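Local coordinates for lombricine kinase (Urechis caupo, PDB 3JPZ) that catalyses the reversible transfer of a phosphoryl group between ATP and the guanidino group of lombricine, as a member of the phosphagen kinase family, at the interface of chains A and B. Numbering follows the deposited sequence. Chains: chain A/B, Lombricine kinase.

Contacts 2 and 3 are neighbours, with the centres of their C-alpha atoms about 13 Å apart. Contact 1 lies about 23 Å from contact 2 and about 27 Å from contact 3. All three belong to one two-fold symmetric interface between copies of the same chain. Helix 44-53 supplies residues to contacts 1 and 2. The start of the helix that begins at residue 135 takes part in all three. Residues 134 and 10 meet in contact 1 and, with the chains exchanged, in contact 3. The symmetry suggests a dimer, as in related creatine kinases, but the structure alone does not prove it.

Contact 1: the interface of chains A and B. Residues chain A 10-12, 30, 45, 48, 52; chain B 134-135.
B:Arg135, at the start of helix 135-150, inserts its guanidinium between A:Asn10, A:Pro12 and A:Asp45. This is a phosphagen kinase subunit interface, probably the dimer contact. The charged interaction is a salt bridge from B:Arg135 NH1 to A:Asp45 OD1, 3.0 Å long. The carboxylate oxygen sits at the guanidinium edge, in its plane, but NH1 meets it from above the carboxylate plane. The two planes stand 81° apart.

Hydrogen bonds share the same atoms. The other N-H of B:Arg135 NH1 serves the backbone carbonyl A:Asn10 O at 2.7 Å, far out of the guanidinium plane. The angle at its hydrogen is bent, 116°. The phenol A:Tyr30 OH donates to A:Asp45 OD1 at 2.7 Å, on the syn lone pair. A:Tyr30 OH also lies 3.0 Å from B:Arg135 NH1. It could at most share the N-H aimed at A:Asp45, as a minor, bent partner. B:Thr134 OG1 makes a weak bond to A:Asn10 OD1.

Aliphatic groups line the guanidinium. A:Pro12 CG lies over one face, toward its rim, 3.4 Å from B:Arg135 CZ. The methyls A:Ile48 CD1 and A:Val52 CG2 lie beside NH2.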
ATOM      1  N   ASN A  10     -13.565  15.321  -6.599  1.00 19.14           N
ATOM      2  CA  ASN A  10     -12.953  14.015  -6.416  1.00 17.03           C
ATOM      3  C   ASN A  10     -12.500  13.320  -7.687  1.00 12.58           C
ATOM      4  O   ASN A  10     -11.855  12.279  -7.627  1.00 13.39           O
ATOM      5  CB  ASN A  10     -13.923  13.107  -5.674  1.00 13.97           C
ATOM      6  CG  ASN A  10     -13.905  13.357  -4.179  1.00 16.83           C
ATOM      7  OD1 ASN A  10     -12.912  13.088  -3.508  1.00 18.82           O
ATOM      8  ND2 ASN A  10     -15.008  13.863  -3.650  1.00 22.01           N
ATOM      9  N   PHE A  11     -12.829  13.892  -8.834  1.00 13.40           N
ATOM     10  CA  PHE A  11     -12.556  13.232 -10.093  1.00 12.94           C
ATOM     11  C   PHE A  11     -11.060  13.046 -10.264  1.00 13.54           C
ATOM     12  O   PHE A  11     -10.300  13.998 -10.151  1.00 13.06           O
ATOM     13  CB  PHE A  11     -13.130  14.049 -11.250  1.00 16.66           C
ATOM     14  CG  PHE A  11     -13.010  13.380 -12.587  1.00 13.29           C
ATOM     15  CD1 PHE A  11     -13.665  12.188 -12.845  1.00 15.74           C
ATOM     16  CD2 PHE A  11     -12.252  13.958 -13.596  1.00 14.36           C
ATOM     17  CE1 PHE A  11     -13.559  11.578 -14.088  1.00 18.93           C
ATOM     18  CE2 PHE A  11     -12.147  13.355 -14.834  1.00 15.66           C
ATOM     19  CZ  PHE A  11     -12.796  12.168 -15.079  1.00 21.47           C
ATOM     20  N   PRO A  12     -10.626  11.808 -10.511  1.00 14.80           N
ATOM     21  CA  PRO A  12      -9.200  11.573 -10.736  1.00 22.54           C
ATOM     22  C   PRO A  12      -8.679  12.381 -11.908  1.00 13.22           C
ATOM     23  O   PRO A  12      -9.439  12.698 -12.812  1.00 18.98           O
ATOM     24  CB  PRO A  12      -9.136  10.080 -11.067  1.00 11.90           C
ATOM     25  CG  PRO A  12     -10.336   9.496 -10.392  1.00 11.23           C
ATOM     26  CD  PRO A  12     -11.394  10.554 -10.451  1.00 13.27           C
ATOM     27  N   TYR A  30     -18.424   9.109 -13.773  1.00 20.71           N
ATOM     28  CA  TYR A  30     -17.927   9.277 -12.414  1.00 17.93           C
ATOM     29  C   TYR A  30     -19.000   9.884 -11.529  1.00 21.27           C
ATOM     30  O   TYR A  30     -19.211   9.440 -10.405  1.00 21.53           O
ATOM     31  CB  TYR A  30     -16.684  10.162 -12.393  1.00 19.24           C
ATOM     32  CG  TYR A  30     -16.030  10.230 -11.036  1.00 18.70           C
ATOM     33  CD1 TYR A  30     -15.372   9.124 -10.509  1.00 17.49           C
ATOM     34  CD2 TYR A  30     -16.063  11.396 -10.280  1.00 16.79           C
ATOM     35  CE1 TYR A  30     -14.769   9.178  -9.272  1.00 18.62           C
ATOM     36  CE2 TYR A  30     -15.461  11.455  -9.028  1.00 13.26           C
ATOM     37  CZ  TYR A  30     -14.818  10.347  -8.535  1.00 12.95           C
ATOM     38  OH  TYR A  30     -14.222  10.390  -7.297  1.00 14.50           O
ATOM     39  N   ASP A  45     -14.901   4.995  -5.876  1.00 18.82           N
ATOM     40  CA  ASP A  45     -13.537   5.368  -5.554  1.00 18.90           C
ATOM     41  C   ASP A  45     -12.696   4.156  -5.220  1.00 20.70           C
ATOM     42  O   ASP A  45     -11.565   4.057  -5.668  1.00 13.91           O
ATOM     43  CB  ASP A  45     -13.502   6.368  -4.403  1.00 40.54           C
ATOM     44  CG  ASP A  45     -13.521   7.791  -4.888  1.00 41.21           C
ATOM     45  OD1 ASP A  45     -13.652   7.981  -6.117  1.00 19.70           O
ATOM     46  OD2 ASP A  45     -13.398   8.710  -4.053  1.00 34.84           O
ATOM     47  N   ILE A  48     -11.904   1.999  -8.395  1.00 13.81           N
ATOM     48  CA  ILE A  48     -11.037   2.648  -9.384  1.00 16.51           C
ATOM     49  C   ILE A  48      -9.710   3.115  -8.808  1.00 12.74           C
ATOM     50  O   ILE A  48      -8.860   3.622  -9.540  1.00 21.26           O
ATOM     51  CB  ILE A  48     -11.725   3.852 -10.053  1.00 10.37           C
ATOM     52  CG1 ILE A  48     -11.911   4.988  -9.047  1.00 10.84           C
ATOM     53  CG2 ILE A  48     -13.052   3.432 -10.663  1.00 19.23           C
ATOM     54  CD1 ILE A  48     -12.191   6.310  -9.682  1.00 11.18           C
ATOM     55  N   VAL A  52      -5.894   5.095 -10.516  1.00  9.96           N
ATOM     56  CA  VAL A  52      -5.368   6.417 -10.252  1.00 17.38           C
ATOM     57  C   VAL A  52      -3.895   6.357  -9.829  1.00 15.22           C
ATOM     58  O   VAL A  52      -3.076   7.133 -10.332  1.00 16.89           O
ATOM     59  CB  VAL A  52      -6.208   7.136  -9.172  1.00 11.72           C
ATOM     60  CG1 VAL A  52      -5.862   8.621  -9.117  1.00 11.62           C
ATOM     61  CG2 VAL A  52      -7.691   6.949  -9.450  1.00 16.69           C
TER
ATOM     62  N   THR B 134     -10.220  12.336   1.023  1.00 13.53           N
ATOM     63  CA  THR B 134     -10.594  11.960  -0.329  1.00 14.33           C
ATOM     64  C   THR B 134      -9.708  12.794  -1.232  1.00 14.63           C
ATOM     65  O   THR B 134      -8.999  13.675  -0.744  1.00 13.59           O
ATOM     66  CB  THR B 134     -12.047  12.261  -0.606  1.00 15.05           C
ATOM     67  OG1 THR B 134     -12.272  13.670  -0.464  1.00 15.11           O
ATOM     68  CG2 THR B 134     -12.953  11.482   0.379  1.00 14.36           C
ATOM     69  N   ARG B 135      -9.725  12.525  -2.531  1.00 13.58           N
ATOM     70  CA  ARG B 135      -8.959  13.340  -3.459  1.00 13.67           C
ATOM     71  C   ARG B 135      -9.447  14.766  -3.306  1.00 13.47           C
ATOM     72  O   ARG B 135      -8.680  15.718  -3.430  1.00 17.94           O
ATOM     73  CB  ARG B 135      -9.186  12.901  -4.900  1.00 13.95           C
ATOM     74  CG  ARG B 135      -8.590  11.575  -5.301  1.00 13.43           C
ATOM     75  CD  ARG B 135      -8.946  11.322  -6.761  1.00 24.93           C
ATOM     76  NE  ARG B 135      -9.160   9.920  -7.103  1.00 22.69           N
ATOM     77  CZ  ARG B 135     -10.317   9.282  -6.975  1.00 20.79           C
ATOM     78  NH1 ARG B 135     -11.371   9.899  -6.481  1.00 31.59           N
ATOM     79  NH2 ARG B 135     -10.420   8.017  -7.341  1.00 68.82           N
TER

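Contact 2: the interface of chains A and B. Residues chain A 135, 195-198; chain B 49, 52-53.
A:Asp197 turns its carboxylate toward B:Gln49 and B:Val52 of helix 44-53, across the subunit interface of this phosphagen kinase. A:Asp197 CB packs on the methyl group B:Val52 CG1 at 4.0 Å. With chi1 at -42°, CG lies beside the backbone N and opposite the carbonyl carbon.

A:Asp197 OD1 receives a hydrogen bond from the amide nitrogen B:Gln49 NE2, 3.0 Å long. A:Asp197 OD1 also takes a 2.8 Å salt bridge from the guanidinium A:Arg135 NH2 of its own chain. These donors come from opposite faces of the carboxylate plane, so OD1 is gripped from both sides. The arginine holds it in the guanidinium plane. The other oxygen, A:Asp197 OD2, binds water 1 at 2.6 Å, and that water also meets B:Gln49 OE1. Water 3 links A:Arg135 NH2 to the same OE1.

The backbone of A:Asp197 takes part too. A:Asp197 N donates to the carboxylate oxygen B:Asp53 OD1 at 2.8 Å, nearly along the C-O axis. The second N-H of B:Gln49 NE2 is forked over both oxygens of B:Asp53, from above the carboxylate plane. One amide thus bridges two carboxylates, and the positive A:Arg135 may ease the repulsion between them. The bend of B:Gln49 at chi2 (57°) brings NE2 to this position. Alongside, A:Arg196 CG packs against B:Gln49 CD, the two side chains crossing at about a right angle. Water 2 joins B:Asp53 OD1 to A:Val195 O and A:Trp198 N.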
ATOM      1  N   ARG A 135     -10.896  -8.252   8.273  1.00 14.81           N
ATOM      2  CA  ARG A 135     -10.201  -9.397   8.857  1.00 35.00           C
ATOM      3  C   ARG A 135     -11.168 -10.530   9.210  1.00 24.45           C
ATOM      4  O   ARG A 135     -10.823 -11.703   9.100  1.00 27.52           O
ATOM      5  CB  ARG A 135      -9.456  -8.978  10.123  1.00 31.01           C
ATOM      6  CG  ARG A 135      -8.064  -8.432   9.877  1.00 34.53           C
ATOM      7  CD  ARG A 135      -7.399  -8.117  11.196  1.00 24.77           C
ATOM      8  NE  ARG A 135      -8.191  -7.165  11.959  1.00 18.01           N
ATOM      9  CZ  ARG A 135      -8.087  -5.846  11.851  1.00 24.73           C
ATOM     10  NH1 ARG A 135      -8.860  -5.056  12.591  1.00 24.26           N
ATOM     11  NH2 ARG A 135      -7.209  -5.320  11.007  1.00 19.34           N
ATOM     12  N   VAL A 195      -3.688  -6.475   0.246  1.00 16.77           N
ATOM     13  CA  VAL A 195      -2.675  -7.160   1.061  1.00 16.27           C
ATOM     14  C   VAL A 195      -2.739  -6.788   2.560  1.00 10.83           C
ATOM     15  O   VAL A 195      -1.773  -6.951   3.293  1.00 11.22           O
ATOM     16  CB  VAL A 195      -1.238  -6.926   0.507  1.00 18.49           C
ATOM     17  CG1 VAL A 195      -1.111  -7.482  -0.904  1.00 11.11           C
ATOM     18  CG2 VAL A 195      -0.868  -5.458   0.512  1.00 18.96           C
ATOM     19  N   ARG A 196      -3.896  -6.323   3.016  1.00 20.29           N
ATOM     20  CA  ARG A 196      -4.064  -5.940   4.418  1.00 11.64           C
ATOM     21  C   ARG A 196      -3.977  -7.114   5.383  1.00 12.22           C
ATOM     22  O   ARG A 196      -4.434  -8.208   5.088  1.00 15.60           O
ATOM     23  CB  ARG A 196      -5.411  -5.248   4.614  1.00 11.41           C
ATOM     24  CG  ARG A 196      -5.398  -3.763   4.333  1.00 11.64           C
ATOM     25  CD  ARG A 196      -6.815  -3.206   4.219  1.00 29.71           C
ATOM     26  NE  ARG A 196      -7.611  -4.018   3.303  1.00 19.18           N
ATOM     27  CZ  ARG A 196      -8.638  -4.780   3.664  1.00 12.39           C
ATOM     28  NH1 ARG A 196      -9.047  -4.831   4.933  1.00 15.24           N
ATOM     29  NH2 ARG A 196      -9.264  -5.483   2.743  1.00 12.24           N
ATOM     30  N   ASP A 197      -3.409  -6.853   6.556  1.00 24.85           N
ATOM     31  CA  ASP A 197      -3.315  -7.834   7.629  1.00 25.93           C
ATOM     32  C   ASP A 197      -2.562  -9.091   7.226  1.00 20.06           C
ATOM     33  O   ASP A 197      -2.830 -10.166   7.753  1.00 18.66           O
ATOM     34  CB  ASP A 197      -4.711  -8.224   8.100  1.00 19.29           C
ATOM     35  CG  ASP A 197      -5.633  -7.044   8.203  1.00 13.35           C
ATOM     36  OD1 ASP A 197      -5.384  -6.177   9.058  1.00 15.50           O
ATOM     37  OD2 ASP A 197      -6.601  -6.977   7.420  1.00 18.75           O
ATOM     38  N   TRP A 198      -1.620  -8.956   6.301  1.00 20.32           N
ATOM     39  CA  TRP A 198      -0.819 -10.085   5.861  1.00 12.67           C
ATOM     40  C   TRP A 198      -0.047 -10.686   7.022  1.00 16.57           C
ATOM     41  O   TRP A 198       0.601  -9.950   7.759  1.00 19.92           O
ATOM     42  CB  TRP A 198       0.176  -9.647   4.796  1.00 16.09           C
ATOM     43  CG  TRP A 198       0.696 -10.811   4.066  1.00 14.57           C
ATOM     44  CD1 TRP A 198       1.780 -11.555   4.383  1.00 18.72           C
ATOM     45  CD2 TRP A 198       0.118 -11.411   2.905  1.00 12.16           C
ATOM     46  NE1 TRP A 198       1.931 -12.574   3.480  1.00 17.64           N
ATOM     47  CE2 TRP A 198       0.922 -12.507   2.562  1.00 12.32           C
ATOM     48  CE3 TRP A 198      -0.994 -11.114   2.116  1.00 16.55           C
ATOM     49  CZ2 TRP A 198       0.650 -13.316   1.469  1.00 12.51           C
ATOM     50  CZ3 TRP A 198      -1.266 -11.919   1.029  1.00 19.09           C
ATOM     51  CH2 TRP A 198      -0.447 -13.003   0.713  1.00 14.36           C
TER
ATOM     52  N   GLN B  49      -4.886   0.070  11.445  1.00 14.12           N
ATOM     53  CA  GLN B  49      -4.394  -0.739  10.339  1.00 23.20           C
ATOM     54  C   GLN B  49      -2.874  -0.901  10.355  1.00 13.50           C
ATOM     55  O   GLN B  49      -2.370  -2.012  10.249  1.00 14.03           O
ATOM     56  CB  GLN B  49      -4.836  -0.160   8.991  1.00 13.48           C
ATOM     57  CG  GLN B  49      -4.599  -1.112   7.840  1.00 13.19           C
ATOM     58  CD  GLN B  49      -5.293  -2.453   8.054  1.00 13.65           C
ATOM     59  OE1 GLN B  49      -6.495  -2.505   8.285  1.00 17.40           O
ATOM     60  NE2 GLN B  49      -4.533  -3.539   7.982  1.00 14.20           N
ATOM     61  N   VAL B  52      -1.374  -3.540  12.468  1.00 14.98           N
ATOM     62  CA  VAL B  52      -1.644  -4.923  12.109  1.00 15.05           C
ATOM     63  C   VAL B  52      -0.739  -5.343  10.954  1.00 16.34           C
ATOM     64  O   VAL B  52      -0.145  -6.422  10.989  1.00 18.92           O
ATOM     65  CB  VAL B  52      -3.122  -5.119  11.743  1.00 20.47           C
ATOM     66  CG1 VAL B  52      -3.414  -6.574  11.472  1.00 21.68           C
ATOM     67  CG2 VAL B  52      -4.022  -4.596  12.868  1.00 15.98           C
ATOM     68  N   ASP B  53      -0.618  -4.480   9.946  1.00 14.08           N
ATOM     69  CA  ASP B  53       0.241  -4.755   8.794  1.00 17.39           C
ATOM     70  C   ASP B  53       1.718  -4.892   9.193  1.00 13.92           C
ATOM     71  O   ASP B  53       2.410  -5.801   8.734  1.00 14.55           O
ATOM     72  CB  ASP B  53       0.118  -3.647   7.747  1.00 13.57           C
ATOM     73  CG  ASP B  53      -1.291  -3.492   7.209  1.00 19.95           C
ATOM     74  OD1 ASP B  53      -1.946  -4.511   6.900  1.00 19.91           O
ATOM     75  OD2 ASP B  53      -1.740  -2.338   7.081  1.00 30.04           O
TER
HETATM   76  O   HOH W   1      -8.131  -4.941   7.689  1.00  6.40           O
HETATM   77  O   HOH W   2      -0.197  -6.326   5.325  1.00 15.80           O
HETATM   78  O   HOH W   3      -7.711  -2.513  10.525  1.00 19.54           O

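Contact 3: the interface of chains A and B. Residues chain A 127, 134, 136-137; chain B 3, 5, 10.
B:Phe3 meets A:Leu127 and A:Glu137 with the rim of its ring in the subunit interface of this phosphagen kinase, near the start of helix 135-149. The methyl group A:Leu127 CD2 lies below one face, toward the rim, 4.0 Å from B:Phe3 CE2. From that same side A:Glu137 CA touches B:Phe3 CZ at 3.6 Å. The aliphatic A:Glu137 CG also packs on the rim. B:Asn5 N, of the ring's own chain, lies over the opposite face. CE1 points toward the backbone carbonyl of A:Gly136. The N-terminal segment of chain B thus packs on the first turn of a helix in chain A.

Next outward lies B:Asn5, whose amide comes close to A:Glu137 CG. B:Asn5 OD1 accepts a 2.7 Å hydrogen bond from the hydroxyl A:Thr134 OG1. This bond lies in the carbonyl plane and uses a lone pair. The threonine holds OG1 between its backbone N and carbonyl carbon, chi1 53°. From there A:Thr134 OG1 also accepts from A:Glu137 N at 3.0 Å. A:Glu137 OE1 answers by accepting from A:Thr134 N. This reciprocal pair is a helix N-cap with its capping box.

At the rim, B:Asn10 ND2 bonds B:Asn5 OD1 at 2.9 Å from above the carbonyl plane, so that oxygen has two donors. B:Asn10 OD1 accepts from A:Gly136 N, in the first turn of the helix, at 2.9 Å. That donor stands 67° out of the amide carbonyl plane, not on a lone pair.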
ATOM      1  N   LEU A 127     -19.239 -12.666   0.684  1.00 21.38           N
ATOM      2  CA  LEU A 127     -18.032 -12.146   1.315  1.00 16.65           C
ATOM      3  C   LEU A 127     -17.198 -11.274   0.379  1.00 18.01           C
ATOM      4  O   LEU A 127     -16.961 -11.623  -0.779  1.00 15.47           O
ATOM      5  CB  LEU A 127     -17.175 -13.293   1.821  1.00 16.98           C
ATOM      6  CG  LEU A 127     -17.880 -14.214   2.820  1.00 29.78           C
ATOM      7  CD1 LEU A 127     -17.068 -15.469   3.038  1.00 22.07           C
ATOM      8  CD2 LEU A 127     -18.116 -13.492   4.131  1.00 21.95           C
ATOM      9  N   THR A 134     -13.035  -7.379   5.499  1.00 14.54           N
ATOM     10  CA  THR A 134     -12.514  -7.157   6.828  1.00 20.99           C
ATOM     11  C   THR A 134     -11.678  -8.369   7.202  1.00 18.23           C
ATOM     12  O   THR A 134     -11.740  -9.391   6.524  1.00 16.28           O
ATOM     13  CB  THR A 134     -13.657  -7.022   7.848  1.00 17.66           C
ATOM     14  OG1 THR A 134     -14.521  -8.159   7.735  1.00 16.70           O
ATOM     15  CG2 THR A 134     -14.456  -5.758   7.599  1.00 15.24           C
ATOM     16  N   GLY A 136     -12.373 -10.175   9.642  1.00 23.11           N
ATOM     17  CA  GLY A 136     -13.362 -11.165  10.028  1.00 27.50           C
ATOM     18  C   GLY A 136     -13.920 -11.894   8.818  1.00 29.28           C
ATOM     19  O   GLY A 136     -14.060 -13.119   8.822  1.00 22.64           O
ATOM     20  N   GLU A 137     -14.241 -11.135   7.779  1.00 28.11           N
ATOM     21  CA  GLU A 137     -14.732 -11.709   6.544  1.00 27.96           C
ATOM     22  C   GLU A 137     -13.702 -12.682   5.998  1.00 28.69           C
ATOM     23  O   GLU A 137     -14.035 -13.784   5.575  1.00 17.35           O
ATOM     24  CB  GLU A 137     -14.980 -10.610   5.514  1.00 16.85           C
ATOM     25  CG  GLU A 137     -16.318  -9.916   5.632  1.00 41.13           C
ATOM     26  CD  GLU A 137     -16.537  -8.918   4.512  1.00 21.79           C
ATOM     27  OE1 GLU A 137     -15.805  -7.909   4.463  1.00 26.34           O
ATOM     28  OE2 GLU A 137     -17.440  -9.142   3.682  1.00 16.33           O
TER
ATOM     29  N   PHE B   3     -22.162 -16.399   9.859  1.00 61.23           N
ATOM     30  CA  PHE B   3     -20.965 -15.631  10.183  1.00 52.11           C
ATOM     31  C   PHE B   3     -21.322 -14.205  10.580  1.00 33.21           C
ATOM     32  O   PHE B   3     -22.173 -13.561   9.958  1.00 27.07           O
ATOM     33  CB  PHE B   3     -19.989 -15.644   9.002  1.00 56.28           C
ATOM     34  CG  PHE B   3     -19.195 -14.373   8.841  1.00 27.70           C
ATOM     35  CD1 PHE B   3     -17.990 -14.197   9.499  1.00 35.38           C
ATOM     36  CD2 PHE B   3     -19.645 -13.367   8.002  1.00 33.09           C
ATOM     37  CE1 PHE B   3     -17.259 -13.032   9.336  1.00 42.13           C
ATOM     38  CE2 PHE B   3     -18.916 -12.202   7.835  1.00 29.08           C
ATOM     39  CZ  PHE B   3     -17.727 -12.034   8.506  1.00 28.72           C
ATOM     40  N   ASN B   5     -19.801 -10.397  11.270  1.00 30.34           N
ATOM     41  CA  ASN B   5     -18.700  -9.451  11.080  1.00 22.62           C
ATOM     42  C   ASN B   5     -18.565  -8.590  12.334  1.00 22.10           C
ATOM     43  O   ASN B   5     -18.543  -7.367  12.251  1.00 22.42           O
ATOM     44  CB  ASN B   5     -18.984  -8.573   9.859  1.00 26.89           C
ATOM     45  CG  ASN B   5     -17.724  -8.213   9.065  1.00 33.56           C
ATOM     46  OD1 ASN B   5     -16.598  -8.536   9.454  1.00 19.83           O
ATOM     47  ND2 ASN B   5     -17.922  -7.537   7.938  1.00 20.37           N
ATOM     48  N   ASN B  10     -13.134  -9.925  13.994  1.00 29.82           N
ATOM     49  CA  ASN B  10     -12.276  -8.913  13.380  1.00 32.54           C
ATOM     50  C   ASN B  10     -11.103  -8.486  14.242  1.00 26.75           C
ATOM     51  O   ASN B  10     -10.233  -7.748  13.785  1.00 27.06           O
ATOM     52  CB  ASN B  10     -13.096  -7.670  13.054  1.00 27.02           C
ATOM     53  CG  ASN B  10     -13.862  -7.805  11.773  1.00 34.24           C
ATOM     54  OD1 ASN B  10     -13.298  -7.688  10.689  1.00 21.23           O
ATOM     55  ND2 ASN B  10     -15.165  -8.035  11.885  1.00 27.17           N
TER